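Local coordinates for protein HemO (Neisseria meningitidis, PDB 1J77) that binds heme and probably degrades it as a heme oxygenase, opening the porphyrin ring of the iron-bound cofactor, at residues Asn41-Phe52 / Phe183-Phe192. Numbering follows the deposited sequence. Where two conformers were deposited one is given.
Sequences NYIKFLKLQSVF and FYKVVLRETF. With HEM (protoporphyrin IX containing Fe), chain B.
L48 of helix 39-60 lies against Y184 of helix 167-192 where these two helices of the all-helical heme oxygenase fold run roughly antiparallel, 145° between their directions, with segment axes 9.4 Å apart. Its CB points to the partner helix, and CG, set anti to the backbone N (chi1 152°), sits beside the phenol end of Y184. There the side chain forks. CD1 stands over the centre of the Y184 ring in a CH-pi contact, 3.9 Å from the centroid, and also touches V187 CG1, whereas CD2 nestles against Y184 CZ and OH and reaches L188 CB. A branched leucine suits this place because its fork sends one methyl over the ring and the other along the phenol end.

The opposite face of the Y184 ring carries the heme, whose methyl CMC approaches Y184 CZ to 3.4 Å. The flat tyrosine is thus clamped between leucine and cofactor, joining the helix pair to the heme pocket. Its edge is turned toward the face of F52, rings 77° apart, in a T-shaped pair; F52 in turn receives heme CBC over one face and packs on helix 104-119. Q49 NE2 comes to the ring edge near Y184 OH, but the angle is poor for a hydrogen bond; Q49 OE1 is instead bonded to H141.

Toward the other end, F192 lays a ring face under K44, whose aliphatic carbons suit it: CB lies 3.8 Å from the centroid, and CD follows over the rim. Near the F52 end of the segment, V51 CG1 touches both V187 CG2 and F183 CZ. T191 turns its methyl CG2 to K44 O at 3.5 Å, while its OG1 donates back to V187 O, which T191 N reaches from the opposite face of the carbonyl plane.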
ATOM      1  N   ASN A  41      -0.459  -3.146 -19.236  1.00 24.50           N
ATOM      2  CA  ASN A  41       0.345  -3.207 -18.024  1.00 23.18           C
ATOM      3  C   ASN A  41      -0.239  -2.359 -16.870  1.00 23.67           C
ATOM      4  O   ASN A  41      -0.068  -2.743 -15.693  1.00 23.02           O
ATOM      5  CB  ASN A  41       1.801  -2.857 -18.321  1.00 23.53           C
ATOM      6  CG  ASN A  41       2.610  -4.065 -18.689  1.00 23.92           C
ATOM      7  OD1 ASN A  41       2.097  -5.071 -19.184  1.00 26.41           O
ATOM      8  ND2 ASN A  41       3.901  -4.001 -18.371  1.00 27.56           N
ATOM      9  N   TYR A  42      -0.876  -1.237 -17.165  1.00 22.03           N
ATOM     10  CA  TYR A  42      -1.467  -0.403 -16.100  1.00 22.25           C
ATOM     11  C   TYR A  42      -2.592  -1.185 -15.456  1.00 22.12           C
ATOM     12  O   TYR A  42      -2.809  -1.083 -14.219  1.00 21.55           O
ATOM     13  CB  TYR A  42      -1.990   0.959 -16.594  1.00 23.44           C
ATOM     14  CG  TYR A  42      -2.410   1.884 -15.482  1.00 23.35           C
ATOM     15  CD1 TYR A  42      -1.492   2.408 -14.591  1.00 25.82           C
ATOM     16  CD2 TYR A  42      -3.755   2.249 -15.303  1.00 22.30           C
ATOM     17  CE1 TYR A  42      -1.869   3.278 -13.585  1.00 25.14           C
ATOM     18  CE2 TYR A  42      -4.124   3.109 -14.331  1.00 23.98           C
ATOM     19  CZ  TYR A  42      -3.208   3.616 -13.456  1.00 24.66           C
ATOM     20  OH  TYR A  42      -3.600   4.420 -12.430  1.00 25.64           O
ATOM     21  N   ILE A  43      -3.309  -1.976 -16.242  1.00 23.04           N
ATOM     22  CA  ILE A  43      -4.398  -2.782 -15.677  1.00 22.82           C
ATOM     23  C   ILE A  43      -3.804  -3.840 -14.752  1.00 21.76           C
ATOM     24  O   ILE A  43      -4.354  -4.121 -13.678  1.00 20.66           O
ATOM     25  CB  ILE A  43      -5.294  -3.367 -16.808  1.00 24.47           C
ATOM     26  CG1 ILE A  43      -6.218  -2.266 -17.325  1.00 25.27           C
ATOM     27  CG2 ILE A  43      -6.054  -4.529 -16.295  1.00 24.56           C
ATOM     28  CD1 ILE A  43      -6.919  -2.567 -18.648  1.00 25.80           C
ATOM     29  N   LYS A  44      -2.668  -4.396 -15.117  1.00 21.73           N
ATOM     30  CA  LYS A  44      -1.984  -5.343 -14.233  1.00 21.40           C
ATOM     31  C   LYS A  44      -1.632  -4.684 -12.906  1.00 20.90           C
ATOM     32  O   LYS A  44      -1.777  -5.297 -11.826  1.00 21.58           O
ATOM     33  CB  LYS A  44      -0.722  -5.850 -14.911  0.60 21.45           C
ATOM     34  CG  LYS A  44      -0.903  -6.112 -16.439  0.60 23.90           C
ATOM     35  CD  LYS A  44       0.366  -6.736 -17.030  0.60 25.98           C
ATOM     36  CE  LYS A  44       0.193  -7.225 -18.430  0.60 26.19           C
ATOM     37  NZ  LYS A  44       1.130  -8.339 -18.653  0.60 28.07           N
ATOM     38  N   PHE A  45      -1.206  -3.454 -12.972  1.00 19.81           N
ATOM     39  CA  PHE A  45      -0.871  -2.687 -11.804  1.00 19.87           C
ATOM     40  C   PHE A  45      -2.119  -2.461 -10.965  1.00 19.57           C
ATOM     41  O   PHE A  45      -2.092  -2.580  -9.756  1.00 20.28           O
ATOM     42  CB  PHE A  45      -0.229  -1.365 -12.194  1.00 19.91           C
ATOM     43  CG  PHE A  45       0.118  -0.517 -11.055  1.00 20.63           C
ATOM     44  CD1 PHE A  45       1.109  -0.932 -10.200  1.00 22.27           C
ATOM     45  CD2 PHE A  45      -0.547   0.682 -10.800  1.00 21.43           C
ATOM     46  CE1 PHE A  45       1.412  -0.198  -9.090  1.00 22.63           C
ATOM     47  CE2 PHE A  45      -0.217   1.436  -9.688  1.00 23.27           C
ATOM     48  CZ  PHE A  45       0.788   1.003  -8.871  1.00 21.62           C
ATOM     49  N   LEU A  46      -3.205  -2.052 -11.613  1.00 18.73           N
ATOM     50  CA  LEU A  46      -4.438  -1.830 -10.874  1.00 18.73           C
ATOM     51  C   LEU A  46      -4.915  -3.121 -10.203  1.00 18.42           C
ATOM     52  O   LEU A  46      -5.491  -3.069  -9.086  1.00 19.25           O
ATOM     53  CB  LEU A  46      -5.512  -1.296 -11.833  1.00 18.59           C
ATOM     54  CG  LEU A  46      -5.423   0.166 -12.285  1.00 19.31           C
ATOM     55  CD1 LEU A  46      -6.639   0.513 -13.139  1.00 20.61           C
ATOM     56  CD2 LEU A  46      -5.275   1.178 -11.226  1.00 20.37           C
ATOM     57  N   LYS A  47      -4.771  -4.263 -10.859  1.00 18.40           N
ATOM     58  CA  LYS A  47      -5.163  -5.567 -10.282  1.00 18.80           C
ATOM     59  C   LYS A  47      -4.355  -5.843  -8.994  1.00 18.53           C
ATOM     60  O   LYS A  47      -4.920  -6.187  -7.940  1.00 19.35           O
ATOM     61  CB  LYS A  47      -5.113  -6.720 -11.313  1.00 20.55           C
ATOM     62  CG  LYS A  47      -6.185  -6.604 -12.337  1.00 21.83           C
ATOM     63  CD  LYS A  47      -5.944  -7.566 -13.428  1.00 23.45           C
ATOM     64  CE  LYS A  47      -7.037  -7.419 -14.506  1.00 24.97           C
ATOM     65  NZ  LYS A  47      -6.864  -8.478 -15.549  1.00 27.57           N
ATOM     66  N   LEU A  48      -3.053  -5.637  -9.061  1.00 17.80           N
ATOM     67  CA  LEU A  48      -2.174  -5.785  -7.930  1.00 17.19           C
ATOM     68  C   LEU A  48      -2.607  -4.847  -6.782  1.00 16.48           C
ATOM     69  O   LEU A  48      -2.755  -5.301  -5.635  1.00 16.83           O
ATOM     70  CB  LEU A  48      -0.729  -5.541  -8.365  1.00 17.44           C
ATOM     71  CG  LEU A  48       0.237  -5.000  -7.305  1.00 17.15           C
ATOM     72  CD1 LEU A  48       0.476  -6.086  -6.298  1.00 18.43           C
ATOM     73  CD2 LEU A  48       1.540  -4.525  -8.022  1.00 18.29           C
ATOM     74  N   GLN A  49      -2.837  -3.572  -7.103  1.00 16.36           N
ATOM     75  CA  GLN A  49      -3.277  -2.602  -6.122  1.00 16.07           C
ATOM     76  C   GLN A  49      -4.619  -3.049  -5.513  1.00 17.70           C
ATOM     77  O   GLN A  49      -4.839  -2.888  -4.304  1.00 17.93           O
ATOM     78  CB  GLN A  49      -3.410  -1.196  -6.755  1.00 17.38           C
ATOM     79  CG  GLN A  49      -2.115  -0.561  -7.249  1.00 16.91           C
ATOM     80  CD  GLN A  49      -1.336   0.055  -6.126  1.00 17.97           C
ATOM     81  OE1 GLN A  49      -1.341   1.289  -5.938  1.00 21.80           O
ATOM     82  NE2 GLN A  49      -0.636  -0.785  -5.361  1.00 17.58           N
ATOM     83  N   SER A  50      -5.513  -3.591  -6.332  1.00 18.26           N
ATOM     84  CA  SER A  50      -6.835  -4.070  -5.823  1.00 18.60           C
ATOM     85  C   SER A  50      -6.709  -5.127  -4.750  1.00 17.38           C
ATOM     86  O   SER A  50      -7.403  -5.072  -3.701  1.00 17.46           O
ATOM     87  CB  SER A  50      -7.719  -4.646  -6.958  1.00 19.68           C
ATOM     88  OG  SER A  50      -8.963  -5.071  -6.414  1.00 24.06           O
ATOM     89  N   VAL A  51      -5.838  -6.083  -4.961  1.00 16.87           N
ATOM     90  CA  VAL A  51      -5.652  -7.179  -4.039  1.00 15.97           C
ATOM     91  C   VAL A  51      -5.065  -6.673  -2.745  1.00 15.75           C
ATOM     92  O   VAL A  51      -5.513  -7.041  -1.631  1.00 16.83           O
ATOM     93  CB  VAL A  51      -4.747  -8.296  -4.630  1.00 16.68           C
ATOM     94  CG1 VAL A  51      -4.449  -9.397  -3.625  1.00 16.96           C
ATOM     95  CG2 VAL A  51      -5.397  -8.871  -5.835  1.00 18.50           C
ATOM     96  N   PHE A  52      -4.031  -5.864  -2.849  1.00 14.86           N
ATOM     97  CA  PHE A  52      -3.426  -5.328  -1.636  1.00 16.16           C
ATOM     98  C   PHE A  52      -4.430  -4.518  -0.807  1.00 15.36           C
ATOM     99  O   PHE A  52      -4.515  -4.652   0.430  1.00 15.45           O
ATOM    100  CB  PHE A  52      -2.179  -4.491  -1.935  1.00 16.35           C
ATOM    101  CG  PHE A  52      -1.530  -3.964  -0.679  1.00 17.55           C
ATOM    102  CD1 PHE A  52      -0.774  -4.799   0.130  1.00 19.04           C
ATOM    103  CD2 PHE A  52      -1.679  -2.667  -0.322  1.00 20.68           C
ATOM    104  CE1 PHE A  52      -0.197  -4.311   1.304  1.00 21.39           C
ATOM    105  CE2 PHE A  52      -1.084  -2.204   0.851  1.00 23.31           C
ATOM    106  CZ  PHE A  52      -0.375  -3.023   1.614  1.00 20.93           C
ATOM    107  N   PHE A 183       3.989  -9.723   0.995  1.00 16.27           N
ATOM    108  CA  PHE A 183       2.766 -10.084   0.298  1.00 14.55           C
ATOM    109  C   PHE A 183       2.559  -9.229  -0.967  1.00 15.01           C
ATOM    110  O   PHE A 183       2.198  -9.760  -2.005  1.00 15.72           O
ATOM    111  CB  PHE A 183       1.563  -9.985   1.242  1.00 15.33           C
ATOM    112  CG  PHE A 183       0.223 -10.268   0.577  1.00 16.34           C
ATOM    113  CD1 PHE A 183      -0.070 -11.540   0.104  1.00 18.62           C
ATOM    114  CD2 PHE A 183      -0.685  -9.256   0.329  1.00 16.80           C
ATOM    115  CE1 PHE A 183      -1.241 -11.794  -0.482  1.00 18.95           C
ATOM    116  CE2 PHE A 183      -1.898  -9.538  -0.279  1.00 17.57           C
ATOM    117  CZ  PHE A 183      -2.144 -10.813  -0.689  1.00 18.34           C
ATOM    118  N   TYR A 184       2.791  -7.931  -0.885  1.00 13.89           N
ATOM    119  CA  TYR A 184       2.722  -7.093  -2.064  1.00 13.54           C
ATOM    120  C   TYR A 184       3.550  -7.640  -3.207  1.00 13.56           C
ATOM    121  O   TYR A 184       3.053  -7.717  -4.332  1.00 15.13           O
ATOM    122  CB  TYR A 184       3.117  -5.664  -1.769  1.00 12.60           C
ATOM    123  CG  TYR A 184       2.745  -4.662  -2.863  1.00 13.54           C
ATOM    124  CD1 TYR A 184       1.540  -4.008  -2.894  1.00 15.17           C
ATOM    125  CD2 TYR A 184       3.606  -4.380  -3.894  1.00 13.42           C
ATOM    126  CE1 TYR A 184       1.201  -3.121  -3.899  1.00 14.77           C
ATOM    127  CE2 TYR A 184       3.279  -3.490  -4.890  1.00 15.93           C
ATOM    128  CZ  TYR A 184       2.116  -2.834  -4.879  1.00 15.09           C
ATOM    129  OH  TYR A 184       1.781  -1.980  -5.893  1.00 17.91           O
ATOM    130  N   LYS A 185       4.770  -8.069  -2.922  1.00 13.88           N
ATOM    131  CA  LYS A 185       5.595  -8.614  -3.988  1.00 14.25           C
ATOM    132  C   LYS A 185       5.109  -9.986  -4.462  1.00 14.69           C
ATOM    133  O   LYS A 185       5.233 -10.285  -5.638  1.00 16.09           O
ATOM    134  CB  LYS A 185       7.046  -8.705  -3.554  1.00 15.18           C
ATOM    135  CG  LYS A 185       7.691  -7.339  -3.288  1.00 16.15           C
ATOM    136  CD  LYS A 185       9.231  -7.333  -3.167  1.00 17.32           C
ATOM    137  CE  LYS A 185       9.695  -7.899  -1.883  1.00 19.24           C
ATOM    138  NZ  LYS A 185      11.205  -7.976  -1.809  1.00 18.66           N
ATOM    139  N   VAL A 186       4.602 -10.838  -3.577  1.00 16.53           N
ATOM    140  CA  VAL A 186       4.024 -12.122  -4.019  1.00 17.02           C
ATOM    141  C   VAL A 186       2.911 -11.839  -5.039  1.00 17.65           C
ATOM    142  O   VAL A 186       2.883 -12.461  -6.138  1.00 19.06           O
ATOM    143  CB  VAL A 186       3.432 -12.942  -2.836  1.00 17.56           C
ATOM    144  CG1 VAL A 186       2.513 -14.069  -3.346  1.00 18.61           C
ATOM    145  CG2 VAL A 186       4.531 -13.440  -1.928  1.00 18.90           C
ATOM    146  N   VAL A 187       2.012 -10.922  -4.739  1.00 17.13           N
ATOM    147  CA  VAL A 187       0.932 -10.570  -5.640  1.00 17.31           C
ATOM    148  C   VAL A 187       1.449  -9.991  -6.979  1.00 17.07           C
ATOM    149  O   VAL A 187       0.945 -10.339  -8.057  1.00 18.81           O
ATOM    150  CB  VAL A 187      -0.100  -9.632  -4.969  1.00 18.85           C
ATOM    151  CG1 VAL A 187      -1.158  -9.237  -5.944  1.00 18.82           C
ATOM    152  CG2 VAL A 187      -0.674 -10.310  -3.736  1.00 19.95           C
ATOM    153  N   LEU A 188       2.424  -9.090  -6.896  1.00 16.18           N
ATOM    154  CA  LEU A 188       3.005  -8.459  -8.058  1.00 16.52           C
ATOM    155  C   LEU A 188       3.559  -9.542  -8.971  1.00 17.79           C
ATOM    156  O   LEU A 188       3.286  -9.542 -10.172  1.00 18.26           O
ATOM    157  CB  LEU A 188       4.078  -7.463  -7.591  1.00 15.20           C
ATOM    158  CG  LEU A 188       4.802  -6.662  -8.674  1.00 15.88           C
ATOM    159  CD1 LEU A 188       5.539  -5.500  -8.036  1.00 14.35           C
ATOM    160  CD2 LEU A 188       5.759  -7.435  -9.569  1.00 16.12           C
ATOM    161  N   ARG A 189       4.324 -10.459  -8.399  1.00 16.96           N
ATOM    162  CA  ARG A 189       4.920 -11.539  -9.215  1.00 18.43           C
ATOM    163  C   ARG A 189       3.869 -12.422  -9.894  1.00 19.83           C
ATOM    164  O   ARG A 189       3.971 -12.783 -11.082  1.00 21.29           O
ATOM    165  CB  ARG A 189       5.853 -12.373  -8.384  1.00 18.28           C
ATOM    166  CG  ARG A 189       7.075 -11.716  -7.830  1.00 18.01           C
ATOM    167  CD  ARG A 189       7.657 -12.443  -6.623  1.00 18.88           C
ATOM    168  NE  ARG A 189       8.780 -11.781  -5.995  1.00 18.52           N
ATOM    169  CZ  ARG A 189       9.018 -11.723  -4.684  1.00 18.82           C
ATOM    170  NH1 ARG A 189       8.180 -12.294  -3.807  1.00 18.83           N
ATOM    171  NH2 ARG A 189      10.051 -11.042  -4.227  1.00 18.75           N
ATOM    172  N   GLU A 190       2.868 -12.821  -9.157  1.00 20.96           N
ATOM    173  CA  GLU A 190       1.859 -13.686  -9.749  1.00 21.73           C
ATOM    174  C   GLU A 190       1.187 -12.937 -10.868  1.00 21.93           C
ATOM    175  O   GLU A 190       0.959 -13.473 -11.996  1.00 24.82           O
ATOM    176  CB  GLU A 190       0.836 -14.129  -8.672  1.00 22.03           C
ATOM    177  CG  GLU A 190       1.452 -15.028  -7.622  1.00 25.57           C
ATOM    178  CD  GLU A 190       0.418 -15.805  -6.821  1.00 30.17           C
ATOM    179  OE1 GLU A 190      -0.778 -15.757  -7.221  1.00 32.33           O
ATOM    180  OE2 GLU A 190       0.816 -16.441  -5.806  1.00 30.67           O
ATOM    181  N   THR A 191       0.894 -11.672 -10.638  1.00 21.78           N
ATOM    182  CA  THR A 191       0.179 -10.854 -11.561  1.00 22.11           C
ATOM    183  C   THR A 191       0.958 -10.537 -12.866  1.00 22.34           C
ATOM    184  O   THR A 191       0.385 -10.548 -13.907  1.00 24.46           O
ATOM    185  CB  THR A 191      -0.201  -9.603 -10.846  1.00 22.11           C
ATOM    186  OG1 THR A 191      -0.951  -9.986  -9.687  1.00 23.06           O
ATOM    187  CG2 THR A 191      -1.179  -8.715 -11.657  1.00 21.34           C
ATOM    188  N   PHE A 192       2.233 -10.218 -12.738  1.00 20.76           N
ATOM    189  CA  PHE A 192       3.081  -9.851 -13.869  1.00 20.98           C
ATOM    190  C   PHE A 192       3.810 -11.074 -14.434  1.00 22.01           C
ATOM    191  O   PHE A 192       4.658 -10.921 -15.304  1.00 23.42           O
ATOM    192  CB  PHE A 192       4.033  -8.725 -13.461  1.00 19.86           C
ATOM    193  CG  PHE A 192       3.396  -7.362 -13.436  1.00 17.21           C
ATOM    194  CD1 PHE A 192       2.765  -6.860 -12.262  1.00 18.49           C
ATOM    195  CD2 PHE A 192       3.381  -6.539 -14.563  1.00 20.89           C
ATOM    196  CE1 PHE A 192       2.198  -5.661 -12.254  1.00 19.10           C
ATOM    197  CE2 PHE A 192       2.857  -5.276 -14.521  1.00 21.84           C
ATOM    198  CZ  PHE A 192       2.217  -4.829 -13.358  1.00 22.59           C
TER
HETATM  199  CHA HEM B 300       7.087   6.239   1.579  1.00 21.93           C
HETATM  200  CHB HEM B 300       8.171   6.032  -3.136  1.00 21.71           C
HETATM  201  CHC HEM B 300       5.506   1.967  -3.553  1.00 20.05           C
HETATM  202  CHD HEM B 300       4.835   1.933   1.276  1.00 19.34           C
HETATM  203  C1A HEM B 300       7.527   6.583   0.324  1.00 22.53           C
HETATM  204  C2A HEM B 300       8.177   7.859  -0.053  1.00 24.44           C
HETATM  205  C3A HEM B 300       8.462   7.768  -1.351  1.00 23.29           C
HETATM  206  C4A HEM B 300       8.035   6.469  -1.851  1.00 21.84           C
HETATM  207  CMA HEM B 300       9.153   8.865  -2.200  1.00 26.04           C
HETATM  208  CAA HEM B 300       8.443   9.121   0.817  0.70 25.13           C
HETATM  209  CBA HEM B 300       7.291  10.105   0.610  0.70 27.00           C
HETATM  210  CGA HEM B 300       7.392  11.303   1.535  0.70 26.47           C
HETATM  211  O1A HEM B 300       8.117  11.203   2.568  0.70 28.59           O
HETATM  212  O2A HEM B 300       6.759  12.352   1.210  0.70 28.76           O
HETATM  213  C1B HEM B 300       7.544   4.920  -3.677  1.00 21.71           C
HETATM  214  C2B HEM B 300       7.566   4.553  -5.066  1.00 21.95           C
HETATM  215  C3B HEM B 300       6.852   3.398  -5.193  1.00 19.45           C
HETATM  216  C4B HEM B 300       6.311   3.071  -3.875  1.00 20.33           C
HETATM  217  CMB HEM B 300       8.313   5.404  -6.124  1.00 24.03           C
HETATM  218  CAB HEM B 300       6.528   2.623  -6.472  1.00 20.92           C
HETATM  219  CBB HEM B 300       7.398   2.542  -7.474  1.00 22.12           C
HETATM  220  C1C HEM B 300       5.056   1.651  -2.299  1.00 17.87           C
HETATM  221  C2C HEM B 300       4.141   0.559  -1.969  1.00 19.32           C
HETATM  222  C3C HEM B 300       4.015   0.523  -0.633  1.00 19.45           C
HETATM  223  C4C HEM B 300       4.728   1.632  -0.060  1.00 19.35           C
HETATM  224  CMC HEM B 300       3.587  -0.428  -3.006  1.00 21.90           C
HETATM  225  CAC HEM B 300       3.199  -0.442   0.217  1.00 21.90           C
HETATM  226  CBC HEM B 300       2.833  -1.616  -0.287  1.00 25.59           C
HETATM  227  C1D HEM B 300       5.393   3.077   1.753  1.00 19.10           C
HETATM  228  C2D HEM B 300       5.394   3.405   3.155  1.00 18.06           C
HETATM  229  C3D HEM B 300       6.103   4.717   3.269  1.00 20.10           C
HETATM  230  C4D HEM B 300       6.447   5.062   1.911  1.00 21.03           C
HETATM  231  CMD HEM B 300       4.797   2.549   4.274  1.00 18.84           C
HETATM  232  CAD HEM B 300       6.341   5.570   4.515  1.00 22.64           C
HETATM  233  CBD HEM B 300       7.778   5.589   4.945  1.00 22.18           C
HETATM  234  CGD HEM B 300       7.781   6.376   6.236  1.00 25.59           C
HETATM  235  O1D HEM B 300       7.565   5.747   7.300  1.00 23.73           O
HETATM  236  O2D HEM B 300       8.062   7.614   6.201  1.00 28.65           O
HETATM  237  NA  HEM B 300       7.454   5.788  -0.795  1.00 20.91           N
HETATM  238  NB  HEM B 300       6.808   3.976  -2.977  1.00 20.54           N
HETATM  239  NC  HEM B 300       5.358   2.267  -1.119  1.00 17.75           N
HETATM  240  ND  HEM B 300       6.034   4.075   1.005  1.00 20.32           N
HETATM  241 FE   HEM B 300       6.511   3.983  -0.940  1.00 19.42          FE
HETATM  242  O   HOH W   1       4.826   4.928  -1.217  1.00 31.79           O